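Local atomic coordinates of putative citrate lyase, alfa subunit (Streptococcus mutans, PDB entry 2HJ0), a protein that belongs to the citrate lyase alpha-subunit (CitF) family, here a putative member, and folds as an alpha/beta protein around two large mixed beta-sheets. Residues S414-G419 and V441-G446; S50-A55 and Y227-D232; A132-G137 and K492-I497; Y31-R36 and A197-Q202. One frame throughout, in Å; residues are numbered along the deposited sequence.

Contact 1. Residues S414-G419 and V441-G446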
loop_
_atom_site.group_PDB
_atom_site.type_symbol
_atom_site.label_atom_id
_atom_site.label_comp_id
_atom_site.label_asym_id
_atom_site.label_seq_id
_atom_site.Cartn_x
_atom_site.Cartn_y
_atom_site.Cartn_z
ATOM N N SER A 414 26.645 18.607 18.262
ATOM C CA SER A 414 27.591 19.155 17.290
ATOM C C SER A 414 28.771 19.888 17.937
ATOM O O SER A 414 28.600 20.642 18.901
ATOM C CB SER A 414 26.897 20.117 16.336
ATOM O OG SER A 414 27.883 20.793 15.582
ATOM N N PRO A 415 29.984 19.698 17.387
ATOM C CA PRO A 415 31.158 20.365 17.955
ATOM C C PRO A 415 30.916 21.851 18.129
ATOM O O PRO A 415 30.124 22.457 17.411
ATOM C CB PRO A 415 32.260 20.053 16.951
ATOM C CG PRO A 415 31.513 19.895 15.678
ATOM C CD PRO A 415 30.311 19.098 16.085
ATOM N N LEU A 416 31.591 22.423 19.114
ATOM C CA LEU A 416 31.469 23.829 19.423
ATOM C C LEU A 416 31.873 24.670 18.220
ATOM O O LEU A 416 31.253 25.688 17.923
ATOM C CB LEU A 416 32.358 24.148 20.616
ATOM C CG LEU A 416 31.997 25.383 21.432
ATOM C CD1 LEU A 416 30.573 25.254 21.957
ATOM C CD2 LEU A 416 32.983 25.524 22.587
ATOM N N VAL A 417 32.914 24.233 17.520
ATOM C CA VAL A 417 33.406 24.948 16.348
ATOM C C VAL A 417 33.964 23.981 15.305
ATOM O O VAL A 417 34.421 22.891 15.643
ATOM C CB VAL A 417 34.512 25.951 16.762
ATOM C CG1 VAL A 417 35.169 26.539 15.545
ATOM C CG2 VAL A 417 33.917 27.060 17.608
ATOM N N ARG A 418 33.886 24.373 14.037
ATOM C CA ARG A 418 34.420 23.573 12.937
ATOM C C ARG A 418 35.426 24.463 12.218
ATOM O O ARG A 418 35.053 25.406 11.517
ATOM C CB ARG A 418 33.317 23.149 11.963
ATOM C CG ARG A 418 32.414 22.038 12.462
ATOM C CD ARG A 418 31.602 21.454 11.319
ATOM N NE ARG A 418 30.783 20.335 11.763
ATOM C CZ ARG A 418 29.664 20.454 12.472
ATOM N NH1 ARG A 418 29.215 21.657 12.822
ATOM N NH2 ARG A 418 28.993 19.363 12.839
ATOM N N GLY A 419 36.709 24.176 12.413
ATOM C CA GLY A 419 37.732 24.982 11.779
ATOM C C GLY A 419 37.647 26.406 12.290
ATOM O O GLY A 419 37.838 26.656 13.477
ATOM N N VAL A 441 20.835 20.322 23.653
ATOM C CA VAL A 441 21.956 20.508 22.754
ATOM C C VAL A 441 23.196 19.917 23.435
ATOM O O VAL A 441 23.427 20.144 24.622
ATOM C CB VAL A 441 22.165 22.015 22.455
ATOM C CG1 VAL A 441 23.489 22.243 21.752
ATOM C CG2 VAL A 441 21.034 22.529 21.598
ATOM N N VAL A 442 23.979 19.141 22.689
ATOM C CA VAL A 442 25.180 18.518 23.237
ATOM C C VAL A 442 26.435 18.931 22.460
ATOM O O VAL A 442 26.463 18.858 21.232
ATOM C CB VAL A 442 25.055 16.976 23.206
ATOM C CG1 VAL A 442 26.273 16.330 23.848
ATOM C CG2 VAL A 442 23.786 16.545 23.919
ATOM N N THR A 443 27.463 19.367 23.189
ATOM C CA THR A 443 28.736 19.787 22.603
ATOM C C THR A 443 29.879 19.114 23.357
ATOM O O THR A 443 29.636 18.288 24.235
ATOM C CB THR A 443 28.926 21.302 22.715
ATOM O OG1 THR A 443 29.120 21.661 24.091
ATOM C CG2 THR A 443 27.711 22.026 22.180
ATOM N N GLU A 444 31.124 19.458 23.038
ATOM C CA GLU A 444 32.235 18.825 23.748
ATOM C C GLU A 444 32.510 19.539 25.067
ATOM O O GLU A 444 33.308 19.092 25.889
ATOM C CB GLU A 444 33.496 18.785 22.874
ATOM C CG GLU A 444 34.230 20.099 22.675
ATOM C CD GLU A 444 33.587 21.023 21.640
ATOM O OE1 GLU A 444 34.298 21.908 21.126
ATOM O OE2 GLU A 444 32.388 20.878 21.346
ATOM N N VAL A 445 31.799 20.640 25.272
ATOM C CA VAL A 445 31.950 21.441 26.468
ATOM C C VAL A 445 30.822 21.165 27.451
ATOM O O VAL A 445 30.886 21.554 28.618
ATOM C CB VAL A 445 31.969 22.918 26.096
ATOM C CG1 VAL A 445 32.180 23.773 27.325
ATOM C CG2 VAL A 445 33.083 23.155 25.095
ATOM N N GLY A 446 29.790 20.475 26.978
ATOM C CA GLY A 446 28.677 20.162 27.844
ATOM C C GLY A 446 27.330 20.148 27.161
ATOM O O GLY A 446 27.227 20.182 25.937
HETATM O O HOH W 1 34.829 22.412 18.510
#

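Contact 2. Residues S50-A55 and Y227-D232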
loop_
_atom_site.group_PDB
_atom_site.type_symbol
_atom_site.label_atom_id
_atom_site.label_comp_id
_atom_site.label_asym_id
_atom_site.label_seq_id
_atom_site.Cartn_x
_atom_site.Cartn_y
_atom_site.Cartn_z
ATOM N N SER A 50 10.878 0.271 -24.775
ATOM C CA SER A 50 12.256 0.055 -25.202
ATOM C C SER A 50 13.279 1.021 -24.628
ATOM O O SER A 50 14.408 0.630 -24.331
ATOM C CB SER A 50 12.352 0.122 -26.718
ATOM O OG SER A 50 12.048 1.427 -27.149
ATOM N N SER A 51 12.892 2.280 -24.462
ATOM C CA SER A 51 13.832 3.272 -23.968
ATOM C C SER A 51 13.181 4.367 -23.146
ATOM O O SER A 51 11.961 4.454 -23.070
ATOM C CB SER A 51 14.517 3.925 -25.157
ATOM O OG SER A 51 13.552 4.623 -25.938
ATOM N N ILE A 52 14.003 5.225 -22.550
ATOM C CA ILE A 52 13.465 6.330 -21.774
ATOM C C ILE A 52 12.720 7.231 -22.742
ATOM O O ILE A 52 11.708 7.820 -22.383
ATOM C CB ILE A 52 14.580 7.141 -21.070
ATOM C CG1 ILE A 52 14.748 6.650 -19.630
ATOM C CG2 ILE A 52 14.253 8.618 -21.068
ATOM C CD1 ILE A 52 15.400 5.321 -19.518
ATOM N N HIS A 53 13.217 7.327 -23.975
ATOM C CA HIS A 53 12.587 8.170 -24.993
ATOM C C HIS A 53 11.108 7.814 -25.164
ATOM O O HIS A 53 10.241 8.665 -24.966
ATOM C CB HIS A 53 13.315 8.034 -26.345
ATOM C CG HIS A 53 12.875 9.037 -27.372
ATOM N ND1 HIS A 53 13.578 10.195 -27.630
ATOM C CD2 HIS A 53 11.767 9.091 -28.151
ATOM C CE1 HIS A 53 12.919 10.919 -28.518
ATOM N NE2 HIS A 53 11.816 10.272 -28.849
ATOM N N GLU A 54 10.826 6.560 -25.530
ATOM C CA GLU A 54 9.450 6.101 -25.729
ATOM C C GLU A 54 8.619 6.284 -24.460
ATOM O O GLU A 54 7.406 6.488 -24.511
ATOM C CB GLU A 54 9.432 4.629 -26.141
ATOM C CG GLU A 54 8.069 4.110 -26.563
ATOM C CD GLU A 54 8.073 2.613 -26.858
ATOM O OE1 GLU A 54 7.030 2.094 -27.312
ATOM O OE2 GLU A 54 9.112 1.945 -26.636
ATOM N N ALA A 55 9.275 6.209 -23.313
ATOM C CA ALA A 55 8.566 6.385 -22.069
ATOM C C ALA A 55 8.035 7.806 -22.022
ATOM O O ALA A 55 6.861 8.025 -21.739
ATOM C CB ALA A 55 9.501 6.134 -20.888
ATOM N N TYR A 227 4.429 2.233 -17.017
ATOM C CA TYR A 227 5.407 1.733 -17.974
ATOM C C TYR A 227 6.701 1.292 -17.307
ATOM O O TYR A 227 7.088 1.808 -16.250
ATOM C CB TYR A 227 5.712 2.822 -19.007
ATOM C CG TYR A 227 4.528 3.212 -19.860
ATOM C CD1 TYR A 227 3.984 2.314 -20.771
ATOM C CD2 TYR A 227 3.961 4.484 -19.777
ATOM C CE1 TYR A 227 2.904 2.671 -21.589
ATOM C CE2 TYR A 227 2.871 4.853 -20.596
ATOM C CZ TYR A 227 2.355 3.933 -21.501
ATOM O OH TYR A 227 1.311 4.266 -22.328
ATOM N N ILE A 228 7.358 0.321 -17.928
ATOM C CA ILE A 228 8.615 -0.181 -17.420
ATOM C C ILE A 228 9.642 -0.109 -18.530
ATOM O O ILE A 228 9.379 -0.522 -19.657
ATOM C CB ILE A 228 8.523 -1.636 -16.957
ATOM C CG1 ILE A 228 7.502 -1.770 -15.831
ATOM C CG2 ILE A 228 9.877 -2.096 -16.475
ATOM C CD1 ILE A 228 6.067 -1.824 -16.295
ATOM N N VAL A 229 10.803 0.444 -18.218
ATOM C CA VAL A 229 11.856 0.547 -19.200
ATOM C C VAL A 229 13.115 -0.050 -18.614
ATOM O O VAL A 229 13.482 0.233 -17.474
ATOM C CB VAL A 229 12.116 2.010 -19.594
ATOM C CG1 VAL A 229 12.297 2.842 -18.351
ATOM C CG2 VAL A 229 13.352 2.104 -20.473
ATOM N N VAL A 230 13.774 -0.887 -19.398
ATOM C CA VAL A 230 14.999 -1.525 -18.962
ATOM C C VAL A 230 16.215 -0.811 -19.533
ATOM O O VAL A 230 16.228 -0.469 -20.703
ATOM C CB VAL A 230 15.028 -2.982 -19.430
ATOM C CG1 VAL A 230 16.385 -3.581 -19.132
ATOM C CG2 VAL A 230 13.931 -3.778 -18.733
ATOM N N VAL A 231 17.230 -0.588 -18.707
ATOM C CA VAL A 231 18.456 0.067 -19.170
ATOM C C VAL A 231 19.682 -0.708 -18.686
ATOM O O VAL A 231 19.570 -1.576 -17.820
ATOM C CB VAL A 231 18.557 1.520 -18.664
ATOM C CG1 VAL A 231 17.493 2.367 -19.333
ATOM C CG2 VAL A 231 18.404 1.559 -17.146
ATOM N N ASP A 232 20.852 -0.390 -19.233
ATOM C CA ASP A 232 22.075 -1.083 -18.843
ATOM C C ASP A 232 22.427 -0.879 -17.368
ATOM O O ASP A 232 22.884 -1.815 -16.708
ATOM C CB ASP A 232 23.249 -0.644 -19.733
ATOM C CG ASP A 232 24.516 -1.465 -19.481
ATOM O OD1 ASP A 232 24.470 -2.714 -19.659
ATOM O OD2 ASP A 232 25.557 -0.864 -19.105
#

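Contact 3. Residues A132-G137 and K492-I497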
loop_
_atom_site.group_PDB
_atom_site.type_symbol
_atom_site.label_atom_id
_atom_site.label_comp_id
_atom_site.label_asym_id
_atom_site.label_seq_id
_atom_site.Cartn_x
_atom_site.Cartn_y
_atom_site.Cartn_z
ATOM N N ALA A 132 25.093 25.321 -5.112
ATOM C CA ALA A 132 25.989 26.440 -5.415
ATOM C C ALA A 132 25.368 27.251 -6.534
ATOM O O ALA A 132 25.190 28.460 -6.411
ATOM C CB ALA A 132 27.350 25.925 -5.850
ATOM N N ALA A 133 25.040 26.576 -7.629
ATOM C CA ALA A 133 24.409 27.242 -8.758
ATOM C C ALA A 133 23.169 28.021 -8.287
ATOM O O ALA A 133 23.101 29.243 -8.438
ATOM C CB ALA A 133 24.022 26.226 -9.818
ATOM N N ILE A 134 22.195 27.322 -7.709
ATOM C CA ILE A 134 20.980 27.978 -7.237
ATOM C C ILE A 134 21.236 29.194 -6.353
ATOM O O ILE A 134 20.489 30.172 -6.388
ATOM C CB ILE A 134 20.101 27.007 -6.463
ATOM C CG1 ILE A 134 19.544 25.968 -7.421
ATOM C CG2 ILE A 134 18.974 27.758 -5.778
ATOM C CD1 ILE A 134 18.642 26.552 -8.475
ATOM N N SER A 135 22.309 29.135 -5.581
ATOM C CA SER A 135 22.650 30.215 -4.676
ATOM C C SER A 135 23.179 31.448 -5.410
ATOM O O SER A 135 23.212 32.540 -4.849
ATOM C CB SER A 135 23.686 29.715 -3.666
ATOM O OG SER A 135 23.430 30.214 -2.366
ATOM N N GLU A 136 23.597 31.277 -6.662
ATOM C CA GLU A 136 24.113 32.399 -7.422
ATOM C C GLU A 136 23.057 33.012 -8.329
ATOM O O GLU A 136 23.357 33.883 -9.142
ATOM C CB GLU A 136 25.337 31.986 -8.243
ATOM C CG GLU A 136 25.031 31.280 -9.542
ATOM C CD GLU A 136 26.270 31.141 -10.435
ATOM O OE1 GLU A 136 27.265 30.506 -9.999
ATOM O OE2 GLU A 136 26.248 31.671 -11.577
ATOM N N GLY A 137 21.822 32.541 -8.205
ATOM C CA GLY A 137 20.743 33.101 -9.002
ATOM C C GLY A 137 20.417 32.449 -10.330
ATOM O O GLY A 137 19.689 33.024 -11.124
ATOM N N LYS A 492 17.812 38.843 -4.432
ATOM C CA LYS A 492 16.996 37.809 -5.040
ATOM C C LYS A 492 16.754 36.646 -4.096
ATOM O O LYS A 492 17.682 36.138 -3.473
ATOM C CB LYS A 492 17.650 37.282 -6.319
ATOM C CG LYS A 492 16.881 36.124 -6.940
ATOM C CD LYS A 492 17.567 35.555 -8.168
ATOM C CE LYS A 492 17.048 34.152 -8.467
ATOM N NZ LYS A 492 15.557 34.091 -8.518
ATOM N N ILE A 493 15.498 36.229 -3.995
ATOM C CA ILE A 493 15.152 35.107 -3.148
ATOM C C ILE A 493 15.453 33.829 -3.925
ATOM O O ILE A 493 14.682 33.414 -4.792
ATOM C CB ILE A 493 13.675 35.122 -2.777
ATOM C CG1 ILE A 493 13.308 36.470 -2.157
ATOM C CG2 ILE A 493 13.384 33.980 -1.828
ATOM C CD1 ILE A 493 14.054 36.791 -0.884
ATOM N N VAL A 494 16.591 33.223 -3.616
ATOM C CA VAL A 494 17.043 32.000 -4.265
ATOM C C VAL A 494 16.166 30.773 -3.995
ATOM O O VAL A 494 16.059 29.877 -4.839
ATOM C CB VAL A 494 18.490 31.707 -3.834
ATOM C CG1 VAL A 494 18.713 30.214 -3.661
ATOM C CG2 VAL A 494 19.439 32.274 -4.871
ATOM N N ALA A 495 15.536 30.739 -2.823
ATOM C CA ALA A 495 14.681 29.619 -2.438
ATOM C C ALA A 495 13.807 29.917 -1.214
ATOM O O ALA A 495 14.141 30.752 -0.381
ATOM C CB ALA A 495 15.551 28.400 -2.160
ATOM N N LEU A 496 12.687 29.221 -1.112
ATOM C CA LEU A 496 11.801 29.382 0.023
ATOM C C LEU A 496 11.893 28.118 0.891
ATOM O O LEU A 496 11.988 27.000 0.371
ATOM C CB LEU A 496 10.363 29.574 -0.471
ATOM C CG LEU A 496 10.110 30.724 -1.480
ATOM C CD1 LEU A 496 8.653 30.725 -1.924
ATOM C CD2 LEU A 496 10.461 32.065 -0.846
ATOM N N ILE A 497 11.899 28.270 2.207
ATOM C CA ILE A 497 11.930 27.082 3.059
ATOM C C ILE A 497 10.530 26.913 3.634
ATOM O O ILE A 497 10.068 27.735 4.426
ATOM C CB ILE A 497 12.973 27.197 4.229
ATOM C CG1 ILE A 497 14.396 26.932 3.709
ATOM C CG2 ILE A 497 12.684 26.158 5.296
ATOM C CD1 ILE A 497 14.861 27.891 2.636
#

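Contact 4. Residues Y31-R36 and A197-Q202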
loop_
_atom_site.group_PDB
_atom_site.type_symbol
_atom_site.label_atom_id
_atom_site.label_comp_id
_atom_site.label_asym_id
_atom_site.label_seq_id
_atom_site.Cartn_x
_atom_site.Cartn_y
_atom_site.Cartn_z
ATOM N N TYR A 31 -8.956 17.066 5.488
ATOM C CA TYR A 31 -8.695 17.465 4.105
ATOM C C TYR A 31 -9.032 16.344 3.125
ATOM O O TYR A 31 -9.143 15.186 3.512
ATOM C CB TYR A 31 -7.226 17.853 3.944
ATOM C CG TYR A 31 -6.266 16.695 4.069
ATOM C CD1 TYR A 31 -6.001 15.864 2.988
ATOM C CD2 TYR A 31 -5.639 16.420 5.277
ATOM C CE1 TYR A 31 -5.131 14.786 3.108
ATOM C CE2 TYR A 31 -4.771 15.350 5.412
ATOM C CZ TYR A 31 -4.517 14.532 4.327
ATOM O OH TYR A 31 -3.652 13.471 4.465
ATOM N N LYS A 32 -9.192 16.705 1.858
ATOM C CA LYS A 32 -9.490 15.738 0.815
ATOM C C LYS A 32 -8.173 15.277 0.214
ATOM O O LYS A 32 -7.468 16.053 -0.440
ATOM C CB LYS A 32 -10.345 16.374 -0.275
ATOM C CG LYS A 32 -11.799 15.977 -0.240
ATOM C CD LYS A 32 -12.068 14.729 -1.073
ATOM C CE LYS A 32 -11.893 14.997 -2.566
ATOM N NZ LYS A 32 -10.480 15.303 -2.960
ATOM N N GLU A 33 -7.832 14.018 0.455
ATOM C CA GLU A 33 -6.601 13.455 -0.065
ATOM C C GLU A 33 -6.561 13.607 -1.575
ATOM O O GLU A 33 -7.596 13.658 -2.246
ATOM C CB GLU A 33 -6.500 11.978 0.313
ATOM C CG GLU A 33 -5.266 11.270 -0.231
ATOM C CD GLU A 33 -5.240 9.794 0.121
ATOM O OE1 GLU A 33 -6.241 9.092 -0.148
ATOM O OE2 GLU A 33 -4.217 9.335 0.665
ATOM N N SER A 34 -5.355 13.692 -2.108
ATOM C CA SER A 34 -5.156 13.827 -3.542
ATOM C C SER A 34 -5.598 12.552 -4.273
ATOM O O SER A 34 -5.437 11.453 -3.756
ATOM C CB SER A 34 -3.670 14.106 -3.794
ATOM O OG SER A 34 -3.323 13.995 -5.163
ATOM N N SER A 35 -6.180 12.697 -5.456
ATOM C CA SER A 35 -6.578 11.532 -6.253
ATOM C C SER A 35 -5.849 11.678 -7.597
ATOM O O SER A 35 -5.609 12.794 -8.066
ATOM C CB SER A 35 -8.097 11.486 -6.475
ATOM O OG SER A 35 -8.540 12.574 -7.273
ATOM N N ARG A 36 -5.513 10.553 -8.216
ATOM C CA ARG A 36 -4.783 10.559 -9.472
ATOM C C ARG A 36 -5.651 10.222 -10.675
ATOM O O ARG A 36 -6.745 9.689 -10.526
ATOM C CB ARG A 36 -3.615 9.568 -9.373
ATOM C CG ARG A 36 -4.056 8.212 -8.888
ATOM C CD ARG A 36 -2.925 7.320 -8.401
ATOM N NE ARG A 36 -3.509 6.067 -7.907
ATOM C CZ ARG A 36 -3.088 4.846 -8.227
ATOM N NH1 ARG A 36 -3.710 3.785 -7.723
ATOM N NH2 ARG A 36 -2.051 4.689 -9.040
ATOM N N ALA A 197 4.765 6.831 -6.492
ATOM C CA ALA A 197 3.982 5.895 -7.281
ATOM C C ALA A 197 2.557 5.772 -6.808
ATOM O O ALA A 197 1.705 5.245 -7.517
ATOM C CB ALA A 197 4.643 4.532 -7.268
ATOM N N LYS A 198 2.297 6.259 -5.610
ATOM C CA LYS A 198 0.964 6.175 -5.042
ATOM C C LYS A 198 0.083 7.376 -5.399
ATOM O O LYS A 198 -1.124 7.238 -5.554
ATOM C CB LYS A 198 1.107 6.027 -3.531
ATOM C CG LYS A 198 -0.171 5.917 -2.744
ATOM C CD LYS A 198 0.154 5.559 -1.283
ATOM C CE LYS A 198 0.982 4.248 -1.198
ATOM N NZ LYS A 198 1.391 3.830 0.186
ATOM N N TYR A 199 0.687 8.546 -5.560
ATOM C CA TYR A 199 -0.085 9.733 -5.879
ATOM C C TYR A 199 0.102 10.318 -7.277
ATOM O O TYR A 199 -0.696 11.137 -7.715
ATOM C CB TYR A 199 0.211 10.805 -4.844
ATOM C CG TYR A 199 -0.310 10.453 -3.490
ATOM C CD1 TYR A 199 -1.671 10.578 -3.188
ATOM C CD2 TYR A 199 0.548 9.976 -2.506
ATOM C CE1 TYR A 199 -2.162 10.231 -1.921
ATOM C CE2 TYR A 199 0.080 9.624 -1.246
ATOM C CZ TYR A 199 -1.273 9.752 -0.954
ATOM O OH TYR A 199 -1.737 9.404 0.294
ATOM N N ALA A 200 1.156 9.909 -7.968
ATOM C CA ALA A 200 1.430 10.419 -9.304
ATOM C C ALA A 200 0.397 9.907 -10.306
ATOM O O ALA A 200 -0.168 8.820 -10.134
ATOM C CB ALA A 200 2.841 10.003 -9.746
ATOM N N ASP A 201 0.143 10.697 -11.347
ATOM C CA ASP A 201 -0.813 10.286 -12.365
ATOM C C ASP A 201 -0.256 9.132 -13.187
ATOM O O ASP A 201 -0.901 8.098 -13.347
ATOM C CB ASP A 201 -1.165 11.457 -13.278
ATOM C CG ASP A 201 -2.205 12.362 -12.666
ATOM O OD1 ASP A 201 -2.868 11.938 -11.690
ATOM O OD2 ASP A 201 -2.376 13.497 -13.163
ATOM N N GLN A 202 0.944 9.327 -13.710
ATOM C CA GLN A 202 1.603 8.302 -14.476
ATOM C C GLN A 202 2.951 7.980 -13.836
ATOM O O GLN A 202 3.708 8.882 -13.442
ATOM C CB GLN A 202 1.778 8.751 -15.922
ATOM C CG GLN A 202 0.601 8.386 -16.771
ATOM C CD GLN A 202 0.892 8.536 -18.219
ATOM O OE1 GLN A 202 1.122 9.637 -18.702
ATOM N NE2 GLN A 202 0.889 7.426 -18.938
#

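Contact 1. Residues S414-G419 and V441-G446
The backbone N of Leu416 is gripped by the carboxylate of Glu444: it donates to OE2, 2.8 Å from N, on the syn lone pair of that oxygen, while OE1 takes a weaker share of the same hydrogen. Neither branch of this fork is straight, the N-H···O angle being 144° for both oxygens. Glu444 gets there by folding back. Its CG stands between the backbone N and the carbonyl carbon (chi1 74°), and the chain bends again at chi2; the Glu444 and Leu416 side chains cross at about a right angle. OE1 is also the carboxylate oxygen nearer to Leu416 CB. Water 1 extends the grip by accepting from Val417 N at 2.8 Å and donating to Glu444 OE1 at 2.7 Å, so two successive backbone N-H groups are tied to one side chain. Beyond the carboxylate, Leu416 CD2 meets Val445 CG2 at 3.5 Å. At the other end Ser414 N donates to Val442 O, 3.0 Å away. Between these points the turn after strand 440-442 is fixed by Thr443 OG1, which accepts from Val445 N at 3.1 Å in an ST turn and donates to Gly446 O. The contact joins the chain leaving strand 409-413 to the turn between strands 440-442 and 447-449 of the nine-stranded sheet. Helix 470-481 packs on Leu416 and Thr443 through Lys476, Ile480 and Leu473, while Lys252 and Ile256 of helix 251-265 touch Glu444.

Contact 2. Residues S50-A55 and Y227-D232
Ile52 and Val229 meet where the N-terminus of helix 52-58 rests against strand 227-230, in a mostly parallel sheet consistent with the Rossmann-like clan of the family; its edge strand, 48-49, leads into this helix through Ser50 and Ser51. The contact is apolar, and its closest CA pair is Ser51 and Val229, 5.8 Å apart. Val229 points its side chain toward the start of the helix. With CG2 anti to its backbone N, that methyl reaches the Ser51 backbone, 3.5 Å from Ser51 C, and both methyls also approach Ile52 CD1. The isoleucine has its CB directed past the strand, but its chain swings back at the end: chi2 of 73° brings CD1 within 3.6 Å of Val231 CG1. Val229 CG2 lies 3.9 Å from the same Ile52 CD1, so one terminal methyl bridges two alternate residues of the strand and its continuation. Ile52 and each of these valines cross obliquely. Met82 of helix 79-89 touches both Ile52 and Val231 and continues this apolar patch, and Val206 of strand 202-207 packs on Val229 and Val231. Ser51, the N-cap residue, offers OG to Glu54 N in a weak capping bond. The side chain of Glu54 runs back extended to the residue before the cap, where its OE2 is held twice: Ser50 N comes in nearly along the C-O axis at 3.1 Å, and Ser50 OG, 3.0 Å from OE2, reaches it from the opposite face of the carboxylate plane.

Contact 3. Residues A132-G137 and K492-I497
Ile134 presents CG2 to Val494 because CG1 is turned anti to the carbonyl carbon (chi1 -68°), which puts CG2 anti to the backbone N. From the strand side, the CB of Val494 points toward the helix end. The two side chains meet at an angle through Ile134 CG2 and Val494 CG1, modelled 3.3 Å apart. Val494 CG2 is placed implausibly close to Ile134 O; because both methyls turn on the same torsion, the rotation of the whole Val494 side chain, and with it the 3.3 Å value, is uncertain. Gly137, just past the helix, is met by the aliphatic part of Lys492: CE lies 3.9 Å from Gly137 CA, and CD is at 4.1 Å from that same CA. The lysine chain runs out extended and bends only at chi4, where NZ turns off to a weak bond with Glu140 O. Gly137 takes a positive phi of 92°, a conformation readily open to glycine. Ser135 is also tied by a backbone hydrogen bond to Val511 of strand 504-511. Val494 and Ala495 both face Val508, which makes this a classic beta bulge at the start of strand 493-498, where the bulged valine packs on the end of helix 127-135. The strand itself pairs parallel with 143-145 and antiparallel with 504-511, the outermost strand of the ten-stranded mixed sheet.

Contact 4. Residues Y31-R36 and A197-Q202
The chain leaving strand 31-32, which pairs antiparallel with a strand of the second subunit, lies against the end of helix 191-199 through Glu33, Ser34 and Arg36, where they meet residues 198-201. Across this junction Tyr199 OH donates to Glu33 OE2, modelled 2.5 Å away. The hydroxyl comes to the anti side of that oxygen, 31° out of the carboxylate plane. Glu33 reaches the ring with CG anti to its backbone N (chi1 178°) and an extended chain, and the two side chains meet at about a right angle, the carboxylate and ring planes standing 65° apart. Glu33 CD and Ser34 O both lie at the ring edge, near its plane; Ser34 O is 3.9 Å from Tyr199 CD1. On one face of the ring, toward its rim, sits Lys198 CG. Arg36 contributes its aliphatic chain, extended from CG to NE: CD runs past carbonyls at and just beyond the end of the helix, 3.4 Å from Lys198 O and 3.6 Å from Ala200 O. The polar end of Arg36 has its partner in the other chain, NE forming a salt bridge with Glu33 OE1 of the second subunit, and Arg36 of the second subunit returns the same bond to Glu33 here. Asp201 OD1 lies beside the Arg36 backbone, 3.2 Å from CA, where it accepts from Gln37 N. The buried Glu33 carboxylate thus has the Tyr199 hydroxyl on OE2 and Arg36 of the second subunit on OE1, a pairing that would be expected to stabilise its negative charge and that couples the helix end to the dimer interface.

In the fold
Contacts 2 and 3 reach the same ten-stranded sheet toward its two sides, their centres 33 Å apart, while contact 1 belongs to the nine-stranded sheet, its centre 49 Å from that of contact 2 on the opposite side of the chain's centre. Contact 4 joins the first sheet to the second subunit and touches contact 2 directly: Tyr227 CE2 packs on the Gln202 side chain, although the centres are 24 Å apart. Along the sequence, contacts 2, 3 and 4 cross one another pairwise, whereas contact 1 is nested inside the loop closed by contact 3. That long closure, from 132-137 to 492-497, returns the C-terminal strands to the N-terminal sheet.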